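Long-range contacts in MaoC-like dehydratase (Phytophthora Capsici, PDB 3KH8), which probably catalyses the hydration of trans-2-enoyl-CoA thioesters, or the reverse dehydration, as a double hot-dog lyase of the MaoC-like hydratase 2 family: residues A[51-56]-A[140-145]; A[288-293]-A[308-313]. All coordinates share one frame; numbering follows the deposited sequence.

Contact 1 of 2, residues A[51-56]-A[140-145]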
loop_
_atom_site.group_PDB
_atom_site.type_symbol
_atom_site.label_atom_id
_atom_site.label_comp_id
_atom_site.label_asym_id
_atom_site.label_seq_id
_atom_site.Cartn_x
_atom_site.Cartn_y
_atom_site.Cartn_z
ATOM N N THR A 51 9.898 -21.470 1.702
ATOM C CA THR A 51 8.599 -21.333 1.070
ATOM C C THR A 51 8.206 -19.863 1.024
ATOM O O THR A 51 8.450 -19.116 1.971
ATOM C CB THR A 51 7.532 -22.155 1.825
ATOM O OG1 THR A 51 7.997 -23.501 1.964
ATOM C CG2 THR A 51 6.219 -22.172 1.069
ATOM N N ALA A 52 7.615 -19.457 -0.094
ATOM C CA ALA A 52 7.104 -18.100 -0.246
ATOM C C ALA A 52 5.644 -18.146 -0.668
ATOM O O ALA A 52 5.251 -18.958 -1.512
ATOM C CB ALA A 52 7.934 -17.317 -1.253
ATOM N N THR A 53 4.846 -17.271 -0.068
ATOM C CA THR A 53 3.415 -17.212 -0.330
ATOM C C THR A 53 2.996 -15.759 -0.508
ATOM O O THR A 53 3.435 -14.883 0.236
ATOM C CB THR A 53 2.621 -17.882 0.824
ATOM O OG1 THR A 53 2.970 -19.271 0.889
ATOM C CG2 THR A 53 1.112 -17.760 0.617
ATOM N N TYR A 54 2.170 -15.518 -1.520
ATOM C CA TYR A 54 1.595 -14.201 -1.779
ATOM C C TYR A 54 0.110 -14.388 -2.061
ATOM O O TYR A 54 -0.299 -15.428 -2.586
ATOM C CB TYR A 54 2.275 -13.541 -2.994
ATOM C CG TYR A 54 2.007 -14.269 -4.297
ATOM C CD1 TYR A 54 0.979 -13.864 -5.153
ATOM C CD2 TYR A 54 2.764 -15.384 -4.659
ATOM C CE1 TYR A 54 0.720 -14.543 -6.334
ATOM C CE2 TYR A 54 2.512 -16.067 -5.838
ATOM C CZ TYR A 54 1.492 -15.649 -6.667
ATOM O OH TYR A 54 1.246 -16.338 -7.832
ATOM N N ASN A 55 -0.696 -13.389 -1.709
ATOM C CA ASN A 55 -2.090 -13.361 -2.153
ATOM C C ASN A 55 -2.339 -12.212 -3.132
ATOM O O ASN A 55 -1.420 -11.445 -3.432
ATOM C CB ASN A 55 -3.084 -13.378 -0.968
ATOM C CG ASN A 55 -2.951 -12.174 -0.035
ATOM O OD1 ASN A 55 -2.598 -11.071 -0.447
ATOM N ND2 ASN A 55 -3.266 -12.391 1.241
ATOM N N GLN A 56 -3.565 -12.115 -3.649
ATOM C CA GLN A 56 -3.932 -11.042 -4.573
ATOM C C GLN A 56 -3.644 -9.661 -4.004
ATOM O O GLN A 56 -3.125 -8.789 -4.703
ATOM C CB GLN A 56 -5.412 -11.111 -4.928
ATOM C CG GLN A 56 -5.745 -12.086 -6.010
ATOM C CD GLN A 56 -7.020 -11.720 -6.727
ATOM O OE1 GLN A 56 -7.968 -11.219 -6.116
ATOM N NE2 GLN A 56 -7.049 -11.957 -8.032
ATOM N N GLY A 140 -3.053 -15.598 -6.502
ATOM C CA GLY A 140 -2.268 -15.979 -5.331
ATOM C C GLY A 140 -1.521 -17.271 -5.595
ATOM O O GLY A 140 -1.815 -17.973 -6.563
ATOM N N GLY A 141 -0.548 -17.582 -4.745
ATOM C CA GLY A 141 0.247 -18.789 -4.930
ATOM C C GLY A 141 1.264 -19.059 -3.843
ATOM O O GLY A 141 1.579 -18.191 -3.030
ATOM N N THR A 142 1.772 -20.283 -3.843
ATOM C CA THR A 142 2.801 -20.708 -2.915
ATOM C C THR A 142 3.935 -21.314 -3.734
ATOM O O THR A 142 3.703 -22.144 -4.610
ATOM C CB THR A 142 2.245 -21.728 -1.890
ATOM O OG1 THR A 142 1.320 -21.066 -1.019
ATOM C CG2 THR A 142 3.361 -22.330 -1.051
ATOM N N LEU A 143 5.156 -20.878 -3.445
ATOM C CA LEU A 143 6.323 -21.283 -4.216
ATOM C C LEU A 143 7.419 -21.814 -3.315
ATOM O O LEU A 143 7.534 -21.406 -2.158
ATOM C CB LEU A 143 6.867 -20.098 -5.023
ATOM C CG LEU A 143 5.940 -19.380 -6.009
ATOM C CD1 LEU A 143 6.567 -18.071 -6.436
ATOM C CD2 LEU A 143 5.630 -20.248 -7.227
ATOM N N THR A 144 8.216 -22.732 -3.854
ATOM C CA THR A 144 9.441 -23.169 -3.205
ATOM C C THR A 144 10.596 -22.299 -3.694
ATOM O O THR A 144 10.819 -22.168 -4.900
ATOM C CB THR A 144 9.740 -24.660 -3.502
ATOM O OG1 THR A 144 8.708 -25.473 -2.937
ATOM C CG2 THR A 144 11.077 -25.079 -2.903
ATOM N N GLY A 145 11.312 -21.694 -2.753
ATOM C CA GLY A 145 12.509 -20.924 -3.065
ATOM C C GLY A 145 13.770 -21.696 -2.732
ATOM O O GLY A 145 13.885 -22.275 -1.648
#
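A52 and L143 exchange paired backbone hydrogen bonds where strand 48-54 joins strand 141-154 as an antiparallel neighbour in the hot-dog sheet of the hydratase 2 N-terminal domain. The short strand segments run 157° apart in direction, their axes 4.7 Å from each other. A52 N reaches L143 O at 2.8 Å and L143 N returns to A52 O at 2.7 Å. Y54 and G141 form the next hydrogen-bonded pair, N to O in both directions, with N-H...O angles of 166°. Between these two pairs lies the non-hydrogen-bonded pair T53-T142, where T53 CA is in CA-H...O contact with G141 O.

T51, T53 and T142 meet on one face of the sheet. The hydroxyls T53 OG1 and T142 OG1 are hydrogen-bonded at 3.1 Å, and T53 OG1 has a further partner in Q96. Beside them, T51 CG2, set anti to its own backbone N, meets the methyl T142 CG2 at 3.6 Å.

The other face carries A52, L143 and Y54. A52 and L143 are buried against L91 and F167. Where the chain leaves the strand, N55 takes the N-cap position of helix 56-65.

The Y54 ring lies along the backbone of G140 and G141. Its CG sits between the backbone N and carbonyl carbon (chi1 66°), which folds the ring toward the opposing strand. G140 CA lies 3.5 Å from Y54 CE1. The phenol OH continues to the carbonyl of D137, while G141 N sits over one ring face, 3.4 Å from Y54 CZ.

Contact 2 of 2, residues A[288-293]-A[308-313]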
loop_
_atom_site.group_PDB
_atom_site.type_symbol
_atom_site.label_atom_id
_atom_site.label_comp_id
_atom_site.label_asym_id
_atom_site.label_seq_id
_atom_site.Cartn_x
_atom_site.Cartn_y
_atom_site.Cartn_z
ATOM N N GLY A 288 10.423 11.241 -4.010
ATOM C CA GLY A 288 10.026 12.580 -4.438
ATOM C C GLY A 288 10.664 13.004 -5.747
ATOM O O GLY A 288 10.168 13.905 -6.423
ATOM N N GLU A 289 11.767 12.352 -6.110
ATOM C CA GLU A 289 12.465 12.660 -7.353
ATOM C C GLU A 289 11.794 12.000 -8.554
ATOM O O GLU A 289 11.088 10.987 -8.410
ATOM C CB GLU A 289 13.945 12.263 -7.257
ATOM C CG GLU A 289 14.721 13.086 -6.225
ATOM C CD GLU A 289 16.221 12.858 -6.274
ATOM O OE1 GLU A 289 16.666 11.692 -6.339
ATOM O OE2 GLU A 289 16.958 13.861 -6.240
ATOM N N THR A 290 12.008 12.590 -9.730
ATOM C CA THR A 290 11.444 12.086 -10.977
ATOM C C THR A 290 12.400 11.093 -11.634
ATOM O O THR A 290 13.565 11.418 -11.895
ATOM C CB THR A 290 11.126 13.241 -11.958
ATOM O OG1 THR A 290 10.263 14.185 -11.311
ATOM C CG2 THR A 290 10.442 12.722 -13.223
ATOM N N ILE A 291 11.901 9.887 -11.890
ATOM C CA ILE A 291 12.699 8.842 -12.528
ATOM C C ILE A 291 12.389 8.766 -14.017
ATOM O O ILE A 291 11.264 8.437 -14.410
ATOM C CB ILE A 291 12.488 7.453 -11.871
ATOM C CG1 ILE A 291 12.967 7.469 -10.413
ATOM C CG2 ILE A 291 13.214 6.357 -12.680
ATOM C CD1 ILE A 291 12.652 6.181 -9.620
ATOM N N GLN A 292 13.396 9.076 -14.833
ATOM C CA GLN A 292 13.299 8.972 -16.289
ATOM C C GLN A 292 13.881 7.647 -16.746
ATOM O O GLN A 292 15.010 7.306 -16.383
ATOM C CB GLN A 292 14.085 10.096 -16.972
ATOM C CG GLN A 292 13.605 11.509 -16.688
ATOM C CD GLN A 292 14.603 12.561 -17.158
ATOM O OE1 GLN A 292 15.794 12.490 -16.850
ATOM N NE2 GLN A 292 14.118 13.544 -17.900
ATOM N N THR A 293 13.128 6.911 -17.555
ATOM C CA THR A 293 13.643 5.682 -18.148
ATOM C C THR A 293 13.998 5.922 -19.622
ATOM O O THR A 293 13.124 6.246 -20.436
ATOM C CB THR A 293 12.657 4.493 -17.974
ATOM O OG1 THR A 293 12.365 4.313 -16.581
ATOM C CG2 THR A 293 13.256 3.203 -18.516
ATOM N N VAL A 308 17.185 7.447 -14.751
ATOM C CA VAL A 308 17.905 8.661 -14.389
ATOM C C VAL A 308 17.014 9.552 -13.533
ATOM O O VAL A 308 15.821 9.673 -13.802
ATOM C CB VAL A 308 18.353 9.443 -15.660
ATOM C CG1 VAL A 308 19.200 10.662 -15.292
ATOM C CG2 VAL A 308 19.126 8.532 -16.621
ATOM N N VAL A 309 17.587 10.162 -12.499
ATOM C CA VAL A 309 16.875 11.185 -11.736
ATOM C C VAL A 309 16.909 12.488 -12.528
ATOM O O VAL A 309 17.983 13.060 -12.766
ATOM C CB VAL A 309 17.450 11.374 -10.307
ATOM C CG1 VAL A 309 16.932 12.660 -9.677
ATOM C CG2 VAL A 309 17.093 10.185 -9.429
ATOM N N LYS A 310 15.725 12.929 -12.947
ATOM C CA LYS A 310 15.564 14.123 -13.782
ATOM C C LYS A 310 16.149 15.380 -13.133
ATOM O O LYS A 310 16.827 16.173 -13.794
ATOM C CB LYS A 310 14.080 14.337 -14.106
ATOM C CG LYS A 310 13.801 15.468 -15.087
ATOM C CD LYS A 310 12.329 15.537 -15.437
ATOM C CE LYS A 310 12.063 16.593 -16.487
ATOM N NZ LYS A 310 10.603 16.692 -16.763
ATOM N N GLU A 311 15.902 15.540 -11.836
ATOM C CA GLU A 311 16.266 16.763 -11.121
ATOM C C GLU A 311 17.778 16.964 -10.986
ATOM O O GLU A 311 18.242 18.094 -10.832
ATOM C CB GLU A 311 15.594 16.809 -9.741
ATOM C CG GLU A 311 14.068 17.010 -9.772
ATOM C CD GLU A 311 13.277 15.713 -9.966
ATOM O OE1 GLU A 311 13.889 14.630 -10.115
ATOM O OE2 GLU A 311 12.028 15.781 -9.967
ATOM N N ARG A 312 18.537 15.870 -11.054
ATOM C CA ARG A 312 19.983 15.911 -10.821
ATOM C C ARG A 312 20.802 15.375 -11.993
ATOM O O ARG A 312 22.037 15.438 -11.974
ATOM C CB ARG A 312 20.339 15.139 -9.543
ATOM C CG ARG A 312 19.813 15.777 -8.259
ATOM C CD ARG A 312 20.257 15.025 -7.010
ATOM N NE ARG A 312 19.548 13.757 -6.840
ATOM C CZ ARG A 312 20.104 12.553 -6.953
ATOM N NH1 ARG A 312 21.397 12.427 -7.234
ATOM N NH2 ARG A 312 19.362 11.464 -6.779
ATOM N N GLY A 313 20.116 14.838 -13.001
ATOM C CA GLY A 313 20.767 14.202 -14.147
ATOM C C GLY A 313 21.642 13.014 -13.775
ATOM O O GLY A 313 22.575 12.676 -14.501
HETATM O O HOH W 1 11.158 16.249 -7.409
#
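The open end of the beta hairpin 290-297/302-309, in the MaoC-like domain, is held by E289 and T290 against the turn that follows V309. R312 grips E289 side-on in a bidentate salt bridge: NE reaches E289 OE2 and NH2 reaches E289 OE1, both at 2.7 Å. Each oxygen uses its syn lone pair, and the carboxylate and guanidinium planes are only 11° apart. E289 OE1 also accepts from F286 N, which helps fix the carboxylate's rotation. Its flank rests on V309, with E289 CD 3.5 Å from V309 CG1.

A second carboxylate embraces T290. E311, bent at chi2 (84°), accepts from T290 N through OE1 at 2.8 Å and from T290 OG1 through OE2 at 2.7 Å. A water donates to both E311 OE2 and G288 O.

K310 N bonds to T290 O, and Q292 and V308 form a hydrogen-bonded backbone pair. The Q292 amide crosses the K310 aliphatic chain, its NE2 3.4 Å from K310 CG, while K310 NZ pairs with E212. I291 and V309 face I316, and I291 also packs on helix 251-266, the central helix that a hot-dog sheet wraps around.

Contacts 1 and 2 belong to different domains, the hydratase 2 N-terminal domain and the MaoC-like domain, and lie on opposite sides of the chain's centre. Their own centres are 33 Å apart and their nearest atoms about 22 Å, yet both reach the same antiparallel sheet. Each is partly buried. Contact 1 pairs strands distant in sequence and relies mainly on backbone bonds and uncharged side chains; its N55 and Q56 also touch the second subunit. Contact 2 joins neighbouring strands of a hairpin; beyond its short backbone ladder, the exposed turn is held by hydrogen bonds to a carboxylate and by a salt bridge, and no other subunit touches it.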